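Local coordinates for uncharacterized protein (Corynebacterium diphtheriae NCTC 13129, PDB 3B4Q), which is of unknown function but forms a small all-helical domain related to the C-terminal part of the resuscitation-promoting factor Rpf1, at residues A68-Q71 / A72-N76; A7-P10 / R11-V14; A83-G86 / A87-I91. All coordinates share one frame; numbering follows the deposited sequence. Where two conformers were deposited one is given.

All three contacts are local and lie where helices of this all-helical domain begin or end. Contact 1, a surface contact, closes helix 64-72 and runs on to N76, the N-cap of helix 77-83; its chemistry is mixed: an arginine over a tyrosine face, and hydrogen bonds that join side-chain amides to a carbonyl and a guanidinium. Contacts 2 and 3, both partly buried, also include an N-cap. In contact 2 a carboxylate takes two bonds from the N-cap threonine, whereas contact 3 runs on main-chain bonds, a bridging water and a long charge pair. Contacts 1 and 3 touch, F69 packing on A83 and N84; contact 2 stands apart, its centre about 17 Å from either other centre.

Contact 1 (A68-Q71 / A72-N76); sequences AFYQ and ANRTN
Helix 64-72 runs out here: A72 N still donates to A68 O, four residues back, but N73 N turns to Y70 O, three back, at 3.1 Å. The amide of N73 takes up the carbonyl between those two, ND2 giving a fairly straight 2.9 Å bond to F69 O, in the carbonyl plane and on a lone pair. This is a helix C-terminus at which a side-chain amide reaches back to a carbonyl of the last turn, while a water bridges Q71 O and R74 N. Beyond it, R74 folds back over the ring of Y70, which also stacks with that of Y48. A bend at chi2 (-76°) brings CD over the middle of the Y70 ring, a CH-pi contact 3.6 Å from R74 CD to the ring centroid, and chi3 (-55°) then turns NE and the guanidinium to lie along it, only 10° from parallel to the ring. Y70 OH lies over one face of that guanidinium and bonds instead to D45 of helix 39-56. Q71 comes alongside R74, and its OE1 accepts from R74 NH1 at 3.2 Å, in the guanidinium plane, while Q71 NE2 bonds to E67.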
ATOM      1  N   ALA A  68       3.679  -8.426  -9.810  1.00 13.32           N
ATOM      2  CA  ALA A  68       4.960  -7.971 -10.352  1.00 14.21           C
ATOM      3  C   ALA A  68       5.314  -6.606  -9.805  1.00 14.28           C
ATOM      4  O   ALA A  68       6.453  -6.368  -9.401  1.00 16.09           O
ATOM      5  CB  ALA A  68       4.920  -7.928 -11.858  1.00 15.50           C
ATOM      6  N   PHE A  69       4.321  -5.715  -9.770  1.00 14.83           N
ATOM      7  CA  PHE A  69       4.584  -4.383  -9.196  1.00 14.77           C
ATOM      8  C   PHE A  69       4.901  -4.391  -7.677  1.00 14.50           C
ATOM      9  O   PHE A  69       5.646  -3.552  -7.167  1.00 14.17           O
ATOM     10  CB  PHE A  69       3.477  -3.424  -9.540  1.00 17.09           C
ATOM     11  CG  PHE A  69       3.538  -2.917 -10.969  1.00 18.39           C
ATOM     12  CD1 PHE A  69       4.749  -2.474 -11.526  1.00 19.16           C
ATOM     13  CD2 PHE A  69       2.390  -2.872 -11.757  1.00 19.12           C
ATOM     14  CE1 PHE A  69       4.813  -1.978 -12.856  1.00 23.10           C
ATOM     15  CE2 PHE A  69       2.441  -2.390 -13.067  1.00 22.61           C
ATOM     16  CZ  PHE A  69       3.660  -1.953 -13.623  1.00 21.05           C
ATOM     17  N   TYR A  70       4.342  -5.356  -6.963  1.00 13.57           N
ATOM     18  CA  TYR A  70       4.726  -5.580  -5.574  1.00 13.48           C
ATOM     19  C   TYR A  70       6.206  -5.952  -5.513  1.00 13.55           C
ATOM     20  O   TYR A  70       6.973  -5.354  -4.772  1.00 12.61           O
ATOM     21  CB  TYR A  70       3.842  -6.677  -4.974  1.00 15.04           C
ATOM     22  CG  TYR A  70       4.233  -7.145  -3.590  1.00 15.95           C
ATOM     23  CD1 TYR A  70       4.149  -6.299  -2.483  1.00 16.21           C
ATOM     24  CD2 TYR A  70       4.633  -8.466  -3.380  1.00 17.19           C
ATOM     25  CE1 TYR A  70       4.505  -6.759  -1.209  1.00 16.44           C
ATOM     26  CE2 TYR A  70       4.950  -8.930  -2.125  1.00 19.09           C
ATOM     27  CZ  TYR A  70       4.898  -8.081  -1.043  1.00 19.05           C
ATOM     28  OH  TYR A  70       5.225  -8.528   0.229  1.00 22.11           O
ATOM     29  N   GLN A  71       6.607  -6.940  -6.310  1.00 14.01           N
ATOM     30  CA  GLN A  71       8.010  -7.396  -6.236  1.00 15.28           C
ATOM     31  C   GLN A  71       8.982  -6.316  -6.724  1.00 14.80           C
ATOM     32  O   GLN A  71      10.135  -6.239  -6.271  1.00 15.87           O
ATOM     33  CB  GLN A  71       8.218  -8.705  -6.998  1.00 16.40           C
ATOM     34  CG  GLN A  71       7.370  -9.851  -6.435  1.00 19.85           C
ATOM     35  CD  GLN A  71       7.756 -10.318  -5.017  1.00 24.35           C
ATOM     36  OE1 GLN A  71       8.779  -9.905  -4.450  1.00 26.19           O
ATOM     37  NE2 GLN A  71       6.926 -11.197  -4.444  1.00 26.28           N
ATOM     38  N   ALA A  72       8.511  -5.478  -7.636  1.00 13.50           N
ATOM     39  CA  ALA A  72       9.364  -4.414  -8.144  1.00 15.65           C
ATOM     40  C   ALA A  72       9.449  -3.211  -7.213  1.00 15.17           C
ATOM     41  O   ALA A  72      10.227  -2.306  -7.461  1.00 16.48           O
ATOM     42  CB  ALA A  72       8.923  -3.995  -9.534  1.00 14.97           C
ATOM     43  N   ASN A  73       8.598  -3.148  -6.178  1.00 15.33           N
ATOM     44  CA  ASN A  73       8.535  -1.988  -5.310  1.00 14.65           C
ATOM     45  C   ASN A  73       8.379  -2.339  -3.838  1.00 15.14           C
ATOM     46  O   ASN A  73       7.611  -1.682  -3.112  1.00 16.05           O
ATOM     47  CB  ASN A  73       7.338  -1.127  -5.752  1.00 14.55           C
ATOM     48  CG  ASN A  73       7.536  -0.526  -7.117  1.00 16.37           C
ATOM     49  OD1 ASN A  73       8.242   0.490  -7.279  1.00 17.45           O
ATOM     50  ND2 ASN A  73       6.920  -1.140  -8.107  1.00 15.82           N
ATOM     51  N   ARG A  74       9.130  -3.327  -3.372  1.00 15.64           N
ATOM     52  CA  ARG A  74       8.904  -3.879  -2.035  1.00 17.10           C
ATOM     53  C   ARG A  74       9.171  -2.837  -0.947  1.00 18.35           C
ATOM     54  O   ARG A  74       8.556  -2.906   0.101  1.00 18.79           O
ATOM     55  CB  ARG A  74       9.769  -5.137  -1.808  1.00 17.42           C
ATOM     56  CG  ARG A  74       9.383  -6.312  -2.691  1.00 18.75           C
ATOM     57  CD  ARG A  74       8.103  -6.990  -2.201  1.00 24.11           C
ATOM     58  NE  ARG A  74       8.194  -7.413  -0.797  1.00 29.25           N
ATOM     59  CZ  ARG A  74       8.569  -8.632  -0.408  1.00 30.33           C
ATOM     60  NH1 ARG A  74       8.892  -9.563  -1.315  1.00 32.87           N
ATOM     61  NH2 ARG A  74       8.631  -8.918   0.897  1.00 34.67           N
ATOM     62  N   THR A  75      10.077  -1.886  -1.195  1.00 18.73           N
ATOM     63  CA  THR A  75      10.513  -0.955  -0.137  1.00 21.02           C
ATOM     64  C   THR A  75      10.167   0.474  -0.495  1.00 19.68           C
ATOM     65  O   THR A  75      10.506   1.420   0.227  1.00 21.93           O
ATOM     66  CB  THR A  75      12.054  -1.046   0.158  1.00 22.34           C
ATOM     67  OG1 THR A  75      12.770  -0.447  -0.922  1.00 25.73           O
ATOM     68  CG2 THR A  75      12.498  -2.468   0.310  1.00 24.57           C
ATOM     69  N   ASN A  76       9.477   0.639  -1.623  1.00 17.65           N
ATOM     70  CA  ASN A  76       9.245   1.950  -2.168  1.00 16.59           C
ATOM     71  C   ASN A  76       7.733   2.207  -2.228  1.00 14.77           C
ATOM     72  O   ASN A  76       7.058   1.815  -3.197  1.00 15.35           O
ATOM     73  CB  ASN A  76       9.886   2.033  -3.572  1.00 17.88           C
ATOM     74  CG  ASN A  76       9.597   3.336  -4.289  1.00 19.81           C
ATOM     75  OD1 ASN A  76       8.970   4.288  -3.754  1.00 20.10           O
ATOM     76  ND2 ASN A  76      10.049   3.385  -5.563  1.00 22.41           N
TER
HETATM   77  O   HOH W   1      11.478  -4.356  -4.914  1.00 20.77           O

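Contact 2 (A7-P10 / R11-V14); sequences APTP and RDVV
T9 and D12 make a local contact across the start of the short helix 10-13, where the N-terminal loop gives way to the first helix of the fold. T9 sits at the N-cap, and the carboxylate three residues on turns back to meet it. D12 OD2 takes two bonds from the same residue. T9 N donates at 2.8 Å, nearly straight at 167°, reaching the oxygen on its anti side and not far out of the carboxylate plane. T9 OG1 donates to D12 OD2 at 2.9 Å, this time from above the plane. The hydroxyl can do so because chi1 of 64° sets OG1 between the backbone N and the carbonyl carbon; it also has a weak bond from Q29 of helix 19-35. Two bonds from different directions should limit the rotation of the carboxylate, and its charge at the helix N-terminus is probably stabilised by the dipole.

The main chain does the rest. T9 O receives V13 N at 3.0 Å and a weak bond from D12 N; P10 O then receives V14 N at 3.1 Å. Apolar contact between the segments is slight: P8 CB comes within 4.4 Å of V13 CG2, while the CB atoms of P8 and D12 are 4.1 Å apart.

P10, the first residue of the helix, turns its ring to the interior, packing on V25 and Q29 of helix 19-35 and on T39 and A43 of helix 39-56. V13 and V14 reach F77 of helix 77-83. A threonine N-cap whose backbone N-H is held by an acidic side chain three positions later, with proline next in the chain, is a familiar helix start and supplies the half of a capping box in which the N3 side chain accepts from the N-cap N-H.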
ATOM      1  N   ALA A   7       9.714  14.226   4.717  1.00 13.47           N
ATOM      2  CA  ALA A   7       9.227  13.432   3.588  1.00 13.36           C
ATOM      3  C   ALA A   7       7.739  13.076   3.753  1.00 14.13           C
ATOM      4  O   ALA A   7       7.242  12.976   4.861  1.00 14.32           O
ATOM      5  CB  ALA A   7      10.023  12.179   3.441  1.00 15.13           C
ATOM      6  N   PRO A   8       7.039  12.887   2.637  1.00 14.27           N
ATOM      7  CA  PRO A   8       5.673  12.353   2.745  1.00 14.24           C
ATOM      8  C   PRO A   8       5.706  10.932   3.251  1.00 14.11           C
ATOM      9  O   PRO A   8       6.564  10.124   2.829  1.00 16.74           O
ATOM     10  CB  PRO A   8       5.137  12.357   1.304  1.00 14.88           C
ATOM     11  CG  PRO A   8       6.334  12.475   0.458  1.00 14.90           C
ATOM     12  CD  PRO A   8       7.432  13.156   1.237  1.00 14.45           C
ATOM     13  N   THR A   9       4.785  10.643   4.153  1.00 12.77           N
ATOM     14  CA  THR A   9       4.628   9.302   4.681  1.00 12.73           C
ATOM     15  C   THR A   9       3.636   8.529   3.790  1.00 11.54           C
ATOM     16  O   THR A   9       2.927   9.130   2.982  1.00 11.18           O
ATOM     17  CB  THR A   9       4.086   9.322   6.118  1.00 12.52           C
ATOM     18  OG1 THR A   9       2.772   9.875   6.110  1.00 15.21           O
ATOM     19  CG2 THR A   9       4.973  10.197   7.060  1.00 14.26           C
ATOM     20  N   PRO A  10       3.585   7.200   3.912  1.00 11.90           N
ATOM     21  CA  PRO A  10       2.566   6.475   3.163  1.00 11.45           C
ATOM     22  C   PRO A  10       1.144   7.044   3.348  1.00 10.81           C
ATOM     23  O   PRO A  10       0.407   7.130   2.365  1.00 10.24           O
ATOM     24  CB  PRO A  10       2.688   5.062   3.716  1.00 11.52           C
ATOM     25  CG  PRO A  10       4.202   4.948   3.980  1.00 11.98           C
ATOM     26  CD  PRO A  10       4.513   6.288   4.617  1.00 11.87           C
ATOM     27  N   ARG A  11       0.787   7.474   4.557  1.00 11.54           N
ATOM     28  CA  ARG A  11      -0.539   8.083   4.756  0.50 12.62           C
ATOM     29  C   ARG A  11      -0.752   9.324   3.899  1.00 12.62           C
ATOM     30  O   ARG A  11      -1.866   9.548   3.411  1.00 13.15           O
ATOM     31  CB  ARG A  11      -0.809   8.359   6.227  0.50 14.02           C
ATOM     32  CG  ARG A  11      -0.923   7.096   7.005  0.50 15.48           C
ATOM     33  CD  ARG A  11      -1.011   7.350   8.506  0.50 19.24           C
ATOM     34  NE  ARG A  11      -2.386   7.526   8.952  0.50 24.96           N
ATOM     35  CZ  ARG A  11      -2.736   7.766  10.215  0.50 22.98           C
ATOM     36  NH1 ARG A  11      -4.021   7.918  10.542  0.50 27.39           N
ATOM     37  NH2 ARG A  11      -1.802   7.844  11.159  0.50 27.95           N
ATOM     38  N   ASP A  12       0.302  10.104   3.681  1.00 11.40           N
ATOM     39  CA  ASP A  12       0.192  11.305   2.814  1.00 11.72           C
ATOM     40  C   ASP A  12       0.043  10.883   1.361  1.00 11.70           C
ATOM     41  O   ASP A  12      -0.731  11.487   0.604  1.00 12.43           O
ATOM     42  CB  ASP A  12       1.429  12.195   2.974  1.00 12.91           C
ATOM     43  CG  ASP A  12       1.640  12.624   4.412  1.00 15.32           C
ATOM     44  OD1 ASP A  12       0.674  13.133   5.039  1.00 18.36           O
ATOM     45  OD2 ASP A  12       2.775  12.468   4.922  1.00 16.81           O
ATOM     46  N   VAL A  13       0.832   9.884   0.956  1.00 10.69           N
ATOM     47  CA  VAL A  13       0.744   9.370  -0.416  1.00 11.58           C
ATOM     48  C   VAL A  13      -0.675   8.905  -0.782  1.00 11.27           C
ATOM     49  O   VAL A  13      -1.116   9.093  -1.943  1.00 11.83           O
ATOM     50  CB  VAL A  13       1.792   8.252  -0.650  1.00 11.97           C
ATOM     51  CG1 VAL A  13       1.610   7.602  -2.060  1.00 13.97           C
ATOM     52  CG2 VAL A  13       3.207   8.821  -0.442  1.00 13.20           C
ATOM     53  N   VAL A  14      -1.384   8.291   0.165  1.00 11.50           N
ATOM     54  CA  VAL A  14      -2.741   7.813  -0.158  1.00 10.74           C
ATOM     55  C   VAL A  14      -3.852   8.713   0.362  1.00 10.94           C
ATOM     56  O   VAL A  14      -4.987   8.253   0.548  1.00 12.44           O
ATOM     57  CB  VAL A  14      -2.965   6.357   0.328  1.00  9.45           C
ATOM     58  CG1 VAL A  14      -1.978   5.379  -0.377  1.00 11.82           C
ATOM     59  CG2 VAL A  14      -2.880   6.273   1.856  1.00 11.50           C
TER

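Contact 3 (A83-G86 / A87-I91); sequences ANRG and AIDFI. With SO4 (sulfate ion), chain C.
I88 N donates to N84 O at 2.8 Å at the start of helix 85-91, and main-chain hydrogen bonds of this kind carry most of the contact: D89 N gives to R85 O at 2.9 Å and F90 N to G86 O at 3.0 Å, each four residues back. N84 stands at the N-cap, but its side chain makes no capping bond; instead a water spans the start of the helix, donating to A83 O and accepting from A87 N.

The charged side chains R85 and D89 lie one turn apart and are only loosely paired. R85 NH1 is 3.9 Å from D89 OD2, a long salt bridge in which the oxygen sits well out of the guanidinium plane, so charge alone links them. The N-H groups of R85 are turned elsewhere: a bend at chi3 (59°) swings the guanidinium so that O4 of a sulfate ion lies at its edge, near its plane, and accepts from both NH1 and NH2, with NH1 at 2.7 Å from O4. The sulfate probably comes from the crystallisation liquor.

I88 CG1 makes a close van der Waals approach to N84 O, at 3.2 Å, while the carbon-carbon contact is that of I88 CD1 with N84 CB, at 4.4 Å. Around the contact, I88 and I91 face I51 of helix 39-56, and N84 and A87 rest on I66 of helix 64-72.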
ATOM      1  N   ALA A  83       2.364   2.612  -9.208  1.00 12.13           N
ATOM      2  CA  ALA A  83       2.346   1.543 -10.190  1.00 13.96           C
ATOM      3  C   ALA A  83       0.981   0.833 -10.191  1.00 14.12           C
ATOM      4  O   ALA A  83       0.460   0.401 -11.262  1.00 15.33           O
ATOM      5  CB  ALA A  83       3.439   0.562  -9.850  1.00 13.75           C
ATOM      6  N   ASN A  84       0.396   0.677  -9.007  1.00 13.83           N
ATOM      7  CA  ASN A  84      -0.871  -0.096  -8.892  1.00 14.15           C
ATOM      8  C   ASN A  84      -2.102   0.795  -8.744  1.00 13.15           C
ATOM      9  O   ASN A  84      -3.197   0.317  -8.405  1.00 12.46           O
ATOM     10  CB  ASN A  84      -0.775  -1.085  -7.742  1.00 15.57           C
ATOM     11  CG  ASN A  84       0.119  -2.289  -8.075  1.00 19.73           C
ATOM     12  OD1 ASN A  84       1.043  -2.623  -7.306  1.00 26.16           O
ATOM     13  ND2 ASN A  84      -0.093  -2.881  -9.239  1.00 16.73           N
ATOM     14  N   ARG A  85      -1.932   2.091  -9.025  1.00 11.88           N
ATOM     15  CA  ARG A  85      -3.013   3.035  -8.760  1.00 11.98           C
ATOM     16  C   ARG A  85      -4.234   2.747  -9.620  1.00 11.03           C
ATOM     17  O   ARG A  85      -5.376   2.845  -9.140  1.00 12.32           O
ATOM     18  CB  ARG A  85      -2.565   4.493  -8.916  1.00 12.73           C
ATOM     19  CG  ARG A  85      -3.527   5.454  -8.243  1.00 12.26           C
ATOM     20  CD  ARG A  85      -2.939   6.848  -8.162  1.00 13.23           C
ATOM     21  NE  ARG A  85      -2.602   7.392  -9.473  1.00 13.92           N
ATOM     22  CZ  ARG A  85      -3.466   8.010 -10.277  1.00 13.04           C
ATOM     23  NH1 ARG A  85      -4.725   8.191  -9.916  1.00 14.82           N
ATOM     24  NH2 ARG A  85      -3.041   8.477 -11.452  1.00 15.88           N
ATOM     25  N   GLY A  86      -4.004   2.396 -10.888  1.00 11.88           N
ATOM     26  CA  GLY A  86      -5.151   2.090 -11.757  1.00 11.59           C
ATOM     27  C   GLY A  86      -5.869   0.828 -11.244  1.00 12.26           C
ATOM     28  O   GLY A  86      -7.114   0.745 -11.250  1.00 12.64           O
ATOM     29  N   ALA A  87      -5.091  -0.185 -10.856  1.00 12.73           N
ATOM     30  CA  ALA A  87      -5.671  -1.404 -10.269  1.00 13.29           C
ATOM     31  C   ALA A  87      -6.517  -1.088  -9.031  1.00 13.90           C
ATOM     32  O   ALA A  87      -7.616  -1.581  -8.845  1.00 14.15           O
ATOM     33  CB  ALA A  87      -4.567  -2.351  -9.896  1.00 14.11           C
ATOM     34  N   ILE A  88      -5.965  -0.251  -8.170  1.00 13.45           N
ATOM     35  CA  ILE A  88      -6.643   0.137  -6.931  1.00 14.12           C
ATOM     36  C   ILE A  88      -7.949   0.872  -7.247  1.00 14.11           C
ATOM     37  O   ILE A  88      -9.013   0.624  -6.637  1.00 14.48           O
ATOM     38  CB  ILE A  88      -5.685   0.987  -6.091  1.00 14.23           C
ATOM     39  CG1 ILE A  88      -4.620   0.063  -5.512  1.00 15.52           C
ATOM     40  CG2 ILE A  88      -6.478   1.730  -4.977  1.00 15.72           C
ATOM     41  CD1 ILE A  88      -3.453   0.796  -4.865  1.00 16.00           C
ATOM     42  N   ASP A  89      -7.894   1.760  -8.238  1.00 13.37           N
ATOM     43  CA  ASP A  89      -9.076   2.515  -8.629  1.00 14.74           C
ATOM     44  C   ASP A  89     -10.189   1.551  -9.113  1.00 15.63           C
ATOM     45  O   ASP A  89     -11.363   1.751  -8.850  1.00 17.52           O
ATOM     46  CB  ASP A  89      -8.747   3.510  -9.758  1.00 14.29           C
ATOM     47  CG  ASP A  89      -7.940   4.750  -9.291  1.00 15.40           C
ATOM     48  OD1 ASP A  89      -7.757   4.977  -8.063  1.00 16.32           O
ATOM     49  OD2 ASP A  89      -7.510   5.516 -10.191  1.00 15.94           O
ATOM     50  N   PHE A  90      -9.796   0.524  -9.845  1.00 14.68           N
ATOM     51  CA  PHE A  90     -10.752  -0.459 -10.329  1.00 15.72           C
ATOM     52  C   PHE A  90     -11.283  -1.358  -9.209  1.00 16.96           C
ATOM     53  O   PHE A  90     -12.488  -1.531  -9.082  1.00 18.54           O
ATOM     54  CB  PHE A  90     -10.110  -1.318 -11.413  1.00 16.56           C
ATOM     55  CG  PHE A  90     -10.999  -2.458 -11.845  1.00 18.53           C
ATOM     56  CD1 PHE A  90     -12.127  -2.195 -12.614  1.00 21.37           C
ATOM     57  CD2 PHE A  90     -10.719  -3.770 -11.477  1.00 21.56           C
ATOM     58  CE1 PHE A  90     -13.002  -3.253 -13.006  1.00 23.54           C
ATOM     59  CE2 PHE A  90     -11.592  -4.828 -11.860  1.00 23.59           C
ATOM     60  CZ  PHE A  90     -12.712  -4.550 -12.622  1.00 22.90           C
ATOM     61  N   ILE A  91     -10.368  -1.917  -8.410  1.00 16.78           N
ATOM     62  CA  ILE A  91     -10.709  -2.976  -7.446  1.00 18.66           C
ATOM     63  C   ILE A  91     -11.515  -2.391  -6.295  1.00 19.41           C
ATOM     64  O   ILE A  91     -12.385  -3.050  -5.724  1.00 21.14           O
ATOM     65  CB  ILE A  91      -9.409  -3.673  -6.973  1.00 18.76           C
ATOM     66  CG1 ILE A  91      -8.832  -4.503  -8.146  1.00 19.66           C
ATOM     67  CG2 ILE A  91      -9.616  -4.518  -5.685  1.00 19.86           C
ATOM     68  CD1 ILE A  91      -7.413  -5.025  -7.924  1.00 19.29           C
TER
HETATM   69  S   SO4 C   1      -6.344   8.736 -13.630  1.00 27.38           S
HETATM   70  O1  SO4 C   1      -5.314   8.259 -14.545  1.00 32.51           O
HETATM   71  O2  SO4 C   1      -7.573   7.956 -13.686  1.00 30.16           O
HETATM   72  O3  SO4 C   1      -6.675  10.080 -14.118  1.00 32.99           O
HETATM   73  O4  SO4 C   1      -5.836   8.855 -12.270  1.00 32.10           O
HETATM   74  O   HOH W   2      -2.338  -0.138 -12.018  1.00 18.05           O